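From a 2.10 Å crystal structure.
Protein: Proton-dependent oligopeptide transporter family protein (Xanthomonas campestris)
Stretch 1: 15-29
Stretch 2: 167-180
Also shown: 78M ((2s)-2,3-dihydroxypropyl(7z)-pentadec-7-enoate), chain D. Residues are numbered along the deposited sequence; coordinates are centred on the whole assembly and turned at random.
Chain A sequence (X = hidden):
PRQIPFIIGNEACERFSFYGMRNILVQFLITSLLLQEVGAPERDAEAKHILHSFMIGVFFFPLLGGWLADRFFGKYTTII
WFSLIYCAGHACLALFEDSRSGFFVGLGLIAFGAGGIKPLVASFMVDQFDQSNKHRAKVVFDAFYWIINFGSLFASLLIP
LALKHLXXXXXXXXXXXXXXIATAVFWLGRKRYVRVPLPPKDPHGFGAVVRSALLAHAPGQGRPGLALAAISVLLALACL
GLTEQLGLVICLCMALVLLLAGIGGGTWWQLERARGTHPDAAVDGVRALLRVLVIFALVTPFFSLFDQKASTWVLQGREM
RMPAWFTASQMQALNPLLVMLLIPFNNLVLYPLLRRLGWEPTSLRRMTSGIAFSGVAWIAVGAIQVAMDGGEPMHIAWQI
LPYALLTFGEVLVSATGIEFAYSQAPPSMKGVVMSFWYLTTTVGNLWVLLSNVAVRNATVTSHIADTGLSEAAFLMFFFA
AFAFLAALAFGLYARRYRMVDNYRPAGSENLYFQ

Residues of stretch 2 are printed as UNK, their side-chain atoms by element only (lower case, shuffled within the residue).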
ATOM      1  N   ARG A  15      -9.150   6.496  10.153  1.00 24.59           N
ATOM      2  CA  ARG A  15      -9.392   5.798   8.890  1.00 23.81           C
ATOM      3  C   ARG A  15     -10.393   6.548   8.018  1.00 28.02           C
ATOM      4  O   ARG A  15     -10.189   6.649   6.810  1.00 27.04           O
ATOM      5  CB  ARG A  15      -9.824   4.318   9.104  1.00 22.58           C
ATOM      6  CG  ARG A  15      -8.701   3.381   9.644  1.00 30.46           C
ATOM      7  CD  ARG A  15      -7.644   2.972   8.610  1.00 30.10           C
ATOM      8  NE  ARG A  15      -6.660   4.045   8.420  1.00 32.20           N
ATOM      9  CZ  ARG A  15      -5.880   4.202   7.358  1.00 40.20           C
ATOM     10  NH1 ARG A  15      -5.921   3.326   6.358  1.00 31.74           N
ATOM     11  NH2 ARG A  15      -5.049   5.238   7.287  1.00 25.02           N
ATOM     12  N   PHE A  16     -11.470   7.068   8.619  1.00 25.14           N
ATOM     13  CA  PHE A  16     -12.468   7.820   7.859  1.00 26.50           C
ATOM     14  C   PHE A  16     -11.783   9.063   7.262  1.00 30.87           C
ATOM     15  O   PHE A  16     -11.976   9.376   6.085  1.00 30.91           O
ATOM     16  CB  PHE A  16     -13.672   8.214   8.742  1.00 29.55           C
ATOM     17  CG  PHE A  16     -14.818   8.863   7.977  1.00 32.73           C
ATOM     18  CD1 PHE A  16     -14.742  10.187   7.565  1.00 36.95           C
ATOM     19  CD2 PHE A  16     -15.970   8.147   7.679  1.00 36.21           C
ATOM     20  CE1 PHE A  16     -15.805  10.792   6.869  1.00 37.94           C
ATOM     21  CE2 PHE A  16     -17.031   8.752   6.987  1.00 39.83           C
ATOM     22  CZ  PHE A  16     -16.935  10.066   6.582  1.00 37.66           C
ATOM     23  N   SER A  17     -10.974   9.746   8.083  1.00 27.36           N
ATOM     24  CA  SER A  17     -10.225  10.935   7.705  1.00 27.85           C
ATOM     25  C   SER A  17      -9.257  10.657   6.538  1.00 29.91           C
ATOM     26  O   SER A  17      -9.217  11.420   5.570  1.00 29.80           O
ATOM     27  CB  SER A  17      -9.465  11.467   8.914  1.00 32.78           C
ATOM     28  OG  SER A  17      -8.643  12.567   8.578  1.00 46.75           O
ATOM     29  N   PHE A  18      -8.492   9.572   6.629  1.00 25.32           N
ATOM     30  CA  PHE A  18      -7.517   9.219   5.596  1.00 23.69           C
ATOM     31  C   PHE A  18      -8.196   8.999   4.263  1.00 26.68           C
ATOM     32  O   PHE A  18      -7.801   9.615   3.282  1.00 24.50           O
ATOM     33  CB  PHE A  18      -6.698   7.972   5.983  1.00 23.99           C
ATOM     34  CG  PHE A  18      -5.715   7.580   4.898  1.00 23.33           C
ATOM     35  CD1 PHE A  18      -4.466   8.187   4.817  1.00 24.97           C
ATOM     36  CD2 PHE A  18      -6.060   6.640   3.929  1.00 23.09           C
ATOM     37  CE1 PHE A  18      -3.582   7.869   3.773  1.00 26.36           C
ATOM     38  CE2 PHE A  18      -5.168   6.305   2.901  1.00 25.51           C
ATOM     39  CZ  PHE A  18      -3.937   6.925   2.826  1.00 24.62           C
ATOM     40  N   TYR A  19      -9.190   8.099   4.223  1.00 23.93           N
ATOM     41  CA  TYR A  19      -9.892   7.783   2.979  1.00 24.63           C
ATOM     42  C   TYR A  19     -10.613   8.992   2.412  1.00 28.34           C
ATOM     43  O   TYR A  19     -10.647   9.170   1.199  1.00 25.24           O
ATOM     44  CB  TYR A  19     -10.849   6.604   3.191  1.00 25.99           C
ATOM     45  CG  TYR A  19     -10.106   5.288   3.304  1.00 28.86           C
ATOM     46  CD1 TYR A  19      -9.471   4.729   2.199  1.00 32.09           C
ATOM     47  CD2 TYR A  19     -10.022   4.613   4.516  1.00 30.08           C
ATOM     48  CE1 TYR A  19      -8.778   3.520   2.298  1.00 35.98           C
ATOM     49  CE2 TYR A  19      -9.344   3.398   4.626  1.00 31.51           C
ATOM     50  CZ  TYR A  19      -8.719   2.857   3.512  1.00 42.50           C
ATOM     51  OH  TYR A  19      -8.057   1.657   3.599  1.00 47.97           O
ATOM     52  N   GLY A  20     -11.167   9.804   3.313  1.00 26.91           N
ATOM     53  CA  GLY A  20     -11.866  11.043   2.994  1.00 27.57           C
ATOM     54  C   GLY A  20     -10.975  12.007   2.249  1.00 30.20           C
ATOM     55  O   GLY A  20     -11.355  12.459   1.171  1.00 29.75           O
ATOM     56  N   MET A  21      -9.758  12.275   2.758  1.00 28.16           N
ATOM     57  CA  MET A  21      -8.867  13.181   2.027  1.00 30.38           C
ATOM     58  C   MET A  21      -8.252  12.520   0.766  1.00 31.07           C
ATOM     59  O   MET A  21      -8.217  13.143  -0.291  1.00 31.32           O
ATOM     60  CB  MET A  21      -7.801  13.847   2.944  1.00 34.84           C
ATOM     61  CG  MET A  21      -6.539  13.038   3.242  1.00 41.56           C
ATOM     62  SD  MET A  21      -5.248  12.949   1.947  1.00 48.62           S
ATOM     63  CE  MET A  21      -5.320  14.530   1.288  1.00 45.53           C
ATOM     64  N   ARG A  22      -7.811  11.261   0.866  1.00 24.64           N
ATOM     65  CA  ARG A  22      -7.143  10.564  -0.243  1.00 22.93           C
ATOM     66  C   ARG A  22      -8.025  10.394  -1.500  1.00 24.74           C
ATOM     67  O   ARG A  22      -7.546  10.623  -2.621  1.00 24.10           O
ATOM     68  CB  ARG A  22      -6.605   9.222   0.253  1.00 21.35           C
ATOM     69  CG  ARG A  22      -5.431   8.653  -0.553  1.00 28.31           C
ATOM     70  CD  ARG A  22      -5.822   7.824  -1.761  1.00 29.91           C
ATOM     71  NE  ARG A  22      -6.898   6.851  -1.529  1.00 28.80           N
ATOM     72  CZ  ARG A  22      -6.714   5.583  -1.165  1.00 37.12           C
ATOM     73  NH1 ARG A  22      -5.491   5.124  -0.921  1.00 27.46           N
ATOM     74  NH2 ARG A  22      -7.748   4.771  -1.030  1.00 27.19           N
ATOM     75  N   ASN A  23      -9.307  10.029  -1.297  1.00 19.81           N
ATOM     76  CA  ASN A  23     -10.292   9.726  -2.339  1.00 20.24           C
ATOM     77  C   ASN A  23     -10.868  10.972  -3.039  1.00 25.24           C
ATOM     78  O   ASN A  23     -11.516  10.813  -4.068  1.00 26.99           O
ATOM     79  CB  ASN A  23     -11.416   8.787  -1.785  1.00 19.25           C
ATOM     80  CG  ASN A  23     -10.877   7.425  -1.376  1.00 30.30           C
ATOM     81  OD1 ASN A  23      -9.671   7.168  -1.412  1.00 25.00           O
ATOM     82  ND2 ASN A  23     -11.734   6.527  -0.933  1.00 19.48           N
ATOM     83  N   ILE A  24     -10.570  12.199  -2.557  1.00 21.63           N
ATOM     84  CA  ILE A  24     -10.979  13.423  -3.273  1.00 22.41           C
ATOM     85  C   ILE A  24      -9.766  14.168  -3.821  1.00 25.22           C
ATOM     86  O   ILE A  24      -9.935  15.161  -4.522  1.00 24.60           O
ATOM     87  CB  ILE A  24     -11.883  14.398  -2.463  1.00 25.93           C
ATOM     88  CG1 ILE A  24     -11.229  14.832  -1.136  1.00 26.06           C
ATOM     89  CG2 ILE A  24     -13.251  13.829  -2.260  1.00 29.69           C
ATOM     90  CD1 ILE A  24     -11.476  16.281  -0.733  1.00 33.74           C
ATOM     91  N   LEU A  25      -8.552  13.732  -3.476  1.00 22.54           N
ATOM     92  CA  LEU A  25      -7.337  14.463  -3.842  1.00 22.67           C
ATOM     93  C   LEU A  25      -7.194  14.756  -5.354  1.00 26.58           C
ATOM     94  O   LEU A  25      -6.961  15.906  -5.722  1.00 25.65           O
ATOM     95  CB  LEU A  25      -6.063  13.771  -3.283  1.00 22.89           C
ATOM     96  CG  LEU A  25      -4.712  14.531  -3.493  1.00 28.77           C
ATOM     97  CD1 LEU A  25      -4.778  15.966  -2.904  1.00 29.30           C
ATOM     98  CD2 LEU A  25      -3.550  13.781  -2.813  1.00 31.40           C
ATOM     99  N   VAL A  26      -7.313  13.733  -6.213  1.00 23.38           N
ATOM    100  CA  VAL A  26      -7.185  13.900  -7.665  1.00 22.81           C
ATOM    101  C   VAL A  26      -8.325  14.777  -8.249  1.00 26.38           C
ATOM    102  O   VAL A  26      -8.045  15.682  -9.038  1.00 26.10           O
ATOM    103  CB  VAL A  26      -7.023  12.532  -8.369  1.00 25.93           C
ATOM    104  CG1 VAL A  26      -7.119  12.668  -9.884  1.00 26.15           C
ATOM    105  CG2 VAL A  26      -5.671  11.932  -8.016  1.00 25.56           C
ATOM    106  N   GLN A  27      -9.595  14.530  -7.844  1.00 22.62           N
ATOM    107  CA  GLN A  27     -10.716  15.328  -8.334  1.00 22.58           C
ATOM    108  C   GLN A  27     -10.555  16.787  -7.902  1.00 27.61           C
ATOM    109  O   GLN A  27     -10.841  17.688  -8.686  1.00 28.45           O
ATOM    110  CB  GLN A  27     -12.062  14.751  -7.867  1.00 24.01           C
ATOM    111  CG  GLN A  27     -13.266  15.482  -8.508  1.00 27.25           C
ATOM    112  CD  GLN A  27     -14.402  14.579  -8.920  1.00 37.67           C
ATOM    113  OE1 GLN A  27     -14.558  13.457  -8.430  1.00 32.11           O
ATOM    114  NE2 GLN A  27     -15.237  15.062  -9.830  1.00 29.05           N
ATOM    115  N   PHE A  28     -10.060  17.031  -6.675  1.00 23.54           N
ATOM    116  CA  PHE A  28      -9.793  18.404  -6.261  1.00 23.80           C
ATOM    117  C   PHE A  28      -8.641  18.966  -7.128  1.00 27.60           C
ATOM    118  O   PHE A  28      -8.745  20.081  -7.635  1.00 25.74           O
ATOM    119  CB  PHE A  28      -9.383  18.486  -4.756  1.00 24.58           C
ATOM    120  CG  PHE A  28      -8.641  19.772  -4.444  1.00 26.34           C
ATOM    121  CD1 PHE A  28      -9.299  21.000  -4.470  1.00 29.13           C
ATOM    122  CD2 PHE A  28      -7.273  19.761  -4.183  1.00 28.12           C
ATOM    123  CE1 PHE A  28      -8.599  22.193  -4.247  1.00 31.53           C
ATOM    124  CE2 PHE A  28      -6.578  20.951  -3.953  1.00 30.65           C
ATOM    125  CZ  PHE A  28      -7.246  22.155  -3.967  1.00 29.66           C
ATOM    126  N   LEU A  29      -7.521  18.211  -7.255  1.00 25.04           N
ATOM    127  CA  LEU A  29      -6.342  18.730  -7.975  1.00 25.55           C
ATOM    128  C   LEU A  29      -6.572  19.107  -9.436  1.00 27.91           C
ATOM    129  O   LEU A  29      -6.076  20.136  -9.878  1.00 28.66           O
ATOM    130  CB  LEU A  29      -5.146  17.758  -7.879  1.00 24.91           C
ATOM    131  CG  LEU A  29      -4.413  17.698  -6.512  1.00 28.90           C
ATOM    132  CD1 LEU A  29      -3.456  16.527  -6.481  1.00 28.23           C
ATOM    133  CD2 LEU A  29      -3.676  19.017  -6.198  1.00 30.08           C
ATOM    134  N   UNK A 167     -17.306  22.933  -1.391  1.00 32.61           N
ATOM    135  CA  UNK A 167     -15.979  23.448  -1.703  1.00 31.98           C
ATOM    136  C   UNK A 167     -14.844  22.784  -0.945  1.00 35.30           C
ATOM    137  O   UNK A 167     -15.098  22.017  -0.013  1.00 33.32           O
ATOM    138  N   UNK A 168     -13.578  23.102  -1.334  1.00 33.12           N
ATOM    139  CA  UNK A 168     -12.403  22.427  -0.743  1.00 32.59           C
ATOM    140  C   UNK A 168     -12.168  22.597   0.760  1.00 35.11           C
ATOM    141  O   UNK A 168     -11.700  21.648   1.396  1.00 33.36           O
ATOM    142  c   UNK A 168     -11.806  23.563  -2.786  1.00 39.02           C
ATOM    143  c   UNK A 168     -13.189  23.993  -2.456  1.00 35.28           C
ATOM    144  c   UNK A 168     -11.219  22.992  -1.540  1.00 34.85           C
ATOM    145  N   UNK A 169     -12.428  23.793   1.310  1.00 31.82           N
ATOM    146  CA  UNK A 169     -12.298  24.088   2.738  1.00 33.11           C
ATOM    147  C   UNK A 169     -13.202  23.149   3.544  1.00 35.19           C
ATOM    148  O   UNK A 169     -12.844  22.779   4.654  1.00 35.66           O
ATOM    149  c   UNK A 169     -12.716  25.533   3.027  1.00 41.35           C
ATOM    150  o   UNK A 169     -11.694  26.454   2.684  1.00 56.29           O
ATOM    151  N   UNK A 170     -14.376  22.789   3.003  1.00 30.85           N
ATOM    152  CA  UNK A 170     -15.278  21.877   3.697  1.00 30.76           C
ATOM    153  C   UNK A 170     -14.847  20.445   3.480  1.00 32.15           C
ATOM    154  O   UNK A 170     -14.798  19.674   4.438  1.00 31.50           O
ATOM    155  c   UNK A 170     -17.943  23.609   5.047  1.00 32.80           C
ATOM    156  c   UNK A 170     -19.228  24.708   7.271  1.00 38.52           C
ATOM    157  c   UNK A 170     -18.292  22.779   6.126  1.00 34.50           C
ATOM    158  c   UNK A 170     -17.256  24.594   3.157  1.00 35.29           C
ATOM    159  c   UNK A 170     -16.741  22.086   3.275  1.00 29.98           C
ATOM    160  c   UNK A 170     -18.259  24.982   5.118  1.00 37.77           C
ATOM    161  c   UNK A 170     -18.942  23.336   7.221  1.00 36.76           C
ATOM    162  c   UNK A 170     -18.916  25.547   6.222  1.00 38.55           C
ATOM    163  n   UNK A 170     -17.851  25.553   3.940  1.00 36.04           N
ATOM    164  c   UNK A 170     -17.308  23.383   3.778  1.00 32.05           C
ATOM    165  N   UNK A 171     -14.495  20.092   2.234  1.00 27.02           N
ATOM    166  CA  UNK A 171     -14.110  18.726   1.889  1.00 25.98           C
ATOM    167  C   UNK A 171     -12.805  18.270   2.575  1.00 30.46           C
ATOM    168  O   UNK A 171     -12.719  17.109   2.997  1.00 29.29           O
ATOM    169  c   UNK A 171     -14.010  18.590   0.394  1.00 26.52           C
ATOM    170  N   UNK A 172     -11.815  19.171   2.717  1.00 25.53           N
ATOM    171  CA  UNK A 172     -10.579  18.816   3.417  1.00 25.60           C
ATOM    172  C   UNK A 172     -10.740  19.130   4.920  1.00 32.35           C
ATOM    173  O   UNK A 172     -10.139  18.448   5.754  1.00 30.79           O
ATOM    174  c   UNK A 172      -8.456  17.747   1.196  1.00 30.39           C
ATOM    175  c   UNK A 172      -8.107  17.310  -0.091  1.00 30.84           C
ATOM    176  c   UNK A 172      -9.329  19.500   2.803  1.00 26.68           C
ATOM    177  c   UNK A 172      -9.173  19.844   0.301  1.00 30.20           C
ATOM    178  c   UNK A 172      -8.973  19.024   1.406  1.00 27.95           C
ATOM    179  c   UNK A 172      -8.307  18.133  -1.177  1.00 30.28           C
ATOM    180  c   UNK A 172      -8.830  19.404  -0.990  1.00 33.06           C
ATOM    181  N   UNK A 173     -11.589  20.118   5.246  1.00 30.62           N
ATOM    182  CA  UNK A 173     -11.880  20.488   6.634  1.00 30.08           C
ATOM    183  C   UNK A 173     -12.497  19.385   7.479  1.00 31.52           C
ATOM    184  O   UNK A 173     -12.082  19.205   8.619  1.00 30.81           O
ATOM    185  N   UNK A 174     -13.473  18.622   6.929  1.00 27.43           N
ATOM    186  CA  UNK A 174     -14.123  17.497   7.628  1.00 27.02           C
ATOM    187  C   UNK A 174     -13.068  16.416   8.019  1.00 28.24           C
ATOM    188  O   UNK A 174     -12.937  16.170   9.213  1.00 25.37           O
ATOM    189  c   UNK A 174     -17.514  17.766   5.635  1.00 42.10           C
ATOM    190  c   UNK A 174     -15.363  16.924   6.871  1.00 30.22           C
ATOM    191  c   UNK A 174     -15.842  15.582   7.496  1.00 28.83           C
ATOM    192  c   UNK A 174     -16.503  17.975   6.798  1.00 32.22           C
ATOM    193  N   UNK A 175     -12.274  15.812   7.083  1.00 26.70           N
ATOM    194  CA  UNK A 175     -11.227  14.861   7.507  1.00 26.31           C
ATOM    195  C   UNK A 175     -10.228  15.470   8.502  1.00 29.45           C
ATOM    196  O   UNK A 175      -9.742  14.765   9.375  1.00 27.85           O
ATOM    197  c   UNK A 175     -11.549  14.707   5.127  1.00 31.48           C
ATOM    198  c   UNK A 175     -12.298  15.934   5.607  1.00 28.60           C
ATOM    199  c   UNK A 175     -10.522  14.480   6.180  1.00 27.08           C
ATOM    200  N   UNK A 176      -9.960  16.768   8.387  1.00 26.68           N
ATOM    201  CA  UNK A 176      -9.040  17.453   9.294  1.00 27.32           C
ATOM    202  C   UNK A 176      -9.563  17.456  10.722  1.00 30.17           C
ATOM    203  O   UNK A 176      -8.835  17.098  11.652  1.00 28.69           O
ATOM    204  N   UNK A 177     -10.852  17.785  10.895  1.00 27.23           N
ATOM    205  CA  UNK A 177     -11.513  17.789  12.226  1.00 27.94           C
ATOM    206  C   UNK A 177     -11.563  16.378  12.833  1.00 30.96           C
ATOM    207  O   UNK A 177     -11.275  16.198  14.016  1.00 31.54           O
ATOM    208  c   UNK A 177     -13.775  18.196  13.406  1.00 33.72           C
ATOM    209  c   UNK A 177     -12.758  20.014  11.916  1.00 34.40           C
ATOM    210  c   UNK A 177     -12.908  18.482  12.163  1.00 32.11           C
ATOM    211  c   UNK A 177     -12.049  20.913  13.108  1.00 46.91           C
ATOM    212  N   UNK A 178     -11.859  15.378  12.007  1.00 28.81           N
ATOM    213  CA  UNK A 178     -11.899  13.984  12.435  1.00 28.74           C
ATOM    214  C   UNK A 178     -10.551  13.491  12.916  1.00 30.43           C
ATOM    215  O   UNK A 178     -10.510  12.696  13.849  1.00 30.62           O
ATOM    216  c   UNK A 178     -14.416  12.500   9.929  1.00 38.27           C
ATOM    217  c   UNK A 178     -12.464  13.076  11.333  1.00 29.07           C
ATOM    218  c   UNK A 178     -14.657  12.395  12.380  1.00 41.23           C
ATOM    219  c   UNK A 178     -13.987  13.123  11.212  1.00 36.90           C
ATOM    220  N   UNK A 179      -9.460  13.975  12.305  1.00 25.50           N
ATOM    221  CA  UNK A 179      -8.094  13.623  12.695  1.00 25.26           C
ATOM    222  C   UNK A 179      -7.769  14.297  14.021  1.00 30.54           C
ATOM    223  O   UNK A 179      -7.121  13.689  14.870  1.00 30.61           O
ATOM    224  c   UNK A 179      -5.727  13.364  11.750  1.00 30.65           C
ATOM    225  s   UNK A 179      -5.817  11.543  11.923  1.00 33.62           S
ATOM    226  c   UNK A 179      -4.665  11.315  13.279  1.00 30.33           C
ATOM    227  c   UNK A 179      -7.083  14.028  11.598  1.00 27.24           C
ATOM    228  N   UNK A 180      -8.225  15.549  14.212  1.00 28.70           N
ATOM    229  CA  UNK A 180      -8.037  16.233  15.487  1.00 29.73           C
ATOM    230  C   UNK A 180      -8.759  15.420  16.575  1.00 31.63           C
ATOM    231  O   UNK A 180      -8.191  15.174  17.636  1.00 31.24           O
ATOM    232  c   UNK A 180      -9.878  18.217  17.542  1.00 41.61           C
ATOM    233  c   UNK A 180      -8.561  17.689  15.451  1.00 33.21           C
ATOM    234  c   UNK A 180      -7.563  18.804  17.486  1.00 43.31           C
ATOM    235  c   UNK A 180      -8.675  18.270  16.843  1.00 37.76           C
ATOM    236  c   UNK A 180      -7.664  19.311  18.790  1.00 45.41           C
ATOM    237  c   UNK A 180      -9.964  18.687  18.858  1.00 45.82           C
ATOM    238  c   UNK A 180      -8.859  19.236  19.466  1.00 44.42           C
TER
HETATM  239  O21 78M D 603     -18.695  27.968   2.563  1.00 74.27           O
HETATM  240  C20 78M D 603     -17.809  28.804   3.291  1.00 76.19           C
HETATM  241  C18 78M D 603     -16.408  28.762   2.722  1.00 77.62           C
HETATM  242  O19 78M D 603     -16.131  27.478   2.150  1.00 76.04           O
HETATM  243  C17 78M D 603     -15.348  29.103   3.746  1.00 77.88           C
HETATM  244  O2  78M D 603     -15.561  28.171   4.834  1.00 76.35           O
HETATM  245  C1  78M D 603     -14.508  27.762   5.549  1.00 75.26           C
HETATM  246  O1  78M D 603     -13.360  27.988   5.260  1.00 76.87           O
HETATM  247  C2  78M D 603     -14.951  27.023   6.775  1.00 71.74           C
HETATM  248  C3  78M D 603     -14.704  25.525   6.721  1.00 68.03           C
HETATM  249  C4  78M D 603     -15.192  24.854   7.986  1.00 66.70           C
HETATM  250  C5  78M D 603     -14.919  23.371   8.103  1.00 64.28           C
HETATM  251  C6  78M D 603     -15.389  22.812   9.440  1.00 65.39           C
HETATM  252  C7  78M D 603     -15.204  21.332   9.568  1.00 64.50           C
HETATM  253  C8  78M D 603     -16.058  20.455  10.069  1.00 64.68           C
HETATM  254  C9  78M D 603     -17.430  20.722  10.609  1.00 66.41           C
HETATM  255  C10 78M D 603     -18.515  19.949   9.853  1.00 67.99           C
HETATM  256  C11 78M D 603     -19.051  18.719  10.578  1.00 70.28           C
HETATM  257  C12 78M D 603     -18.072  17.552  10.723  1.00 70.51           C
HETATM  258  C13 78M D 603     -18.641  16.372  11.504  1.00 71.05           C
HETATM  259  C15 78M D 603     -16.837  15.505  13.044  1.00 68.37           C
HETATM  260  C14 78M D 603     -17.659  15.256  11.797  1.00 68.14           C

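Position 167 has no side-chain atoms. Its phi of 110° would jam a CB against the carbonyl O of the residue before. It is Gly167, at the N-cap of the helix.

Position 168 has three carbons that close a ring onto the backbone N. Its CA-to-CB bond points toward stretch 1, and the ring lies against Phe28. This is Pro168, with CG 3.8 Å from Phe28 CE1.

Position 169 has one carbon and then one oxygen, and touches nothing on stretch 1. It is Ser169, hydrogen-bonded through OG elsewhere in the structure.

Position 170 has one carbon, then fused five- and six-membered rings holding eight carbons and one nitrogen. Only tryptophan fits. Trp170 NE1 donates a hydrogen bond to 78M O21 at 2.9 Å, and C3 of the lipid lies over one face of the ring.

Position 171 has a single carbon, its CB, 3.6 Å from Ile24 CD1. It is Ala171.

Position 172 has one carbon and a ring of six carbons, with no oxygen on the ring. It meets Met21, Ile24, Leu25 and Phe28. It is phenylalanine. Ile24 CD1 sits over the face of Phe172, 3.7 Å from the ring centroid.

Position 173 has no side-chain atoms. A CB here would clash with Ser169 O. It is Gly173, and its O lies 3.9 Å from 78M C7.

Position 174 has four carbons, forked at the first, one arm two carbons long. This is Ile174, with no contact to stretch 1.

Position 175 has three carbons closing a ring onto N. With no N-H, it cannot bond to the turn before, and the helix kinks. Pro175 CG packs 3.8 Å from Met21 N.

Position 176 has no side-chain atoms, although a CB would have room. It is Gly176.

Position 177 has four carbons, forked at the first, with one longer arm. Ile177 is on the surface, its CG1 3.6 Å from 78M C7.

Position 178 has four carbons, forked at the second, and reaches Phe16. Leu178 CD1 is 3.3 Å from Phe16 CD1.

Position 179 has two carbons, a sulfur and a final carbon, unbranched. Met179 CB is 3.7 Å from Ser17 OG.

Position 180 has one carbon and a six-carbon ring. Phe180 is on the surface, out of reach of stretch 1.

The helices run nearly antiparallel, at 159° for helix 15-22. Ser17 OG donates to Pro175 O at 2.6 Å, the sole hydrogen bond across the contact. The rest is apolar packing. Phe172 directs its edge at the face of Phe28, with centroids 5.0 Å apart and planes at 85°.

Stretch 2 167-180: GPSWAFGIPGILMF
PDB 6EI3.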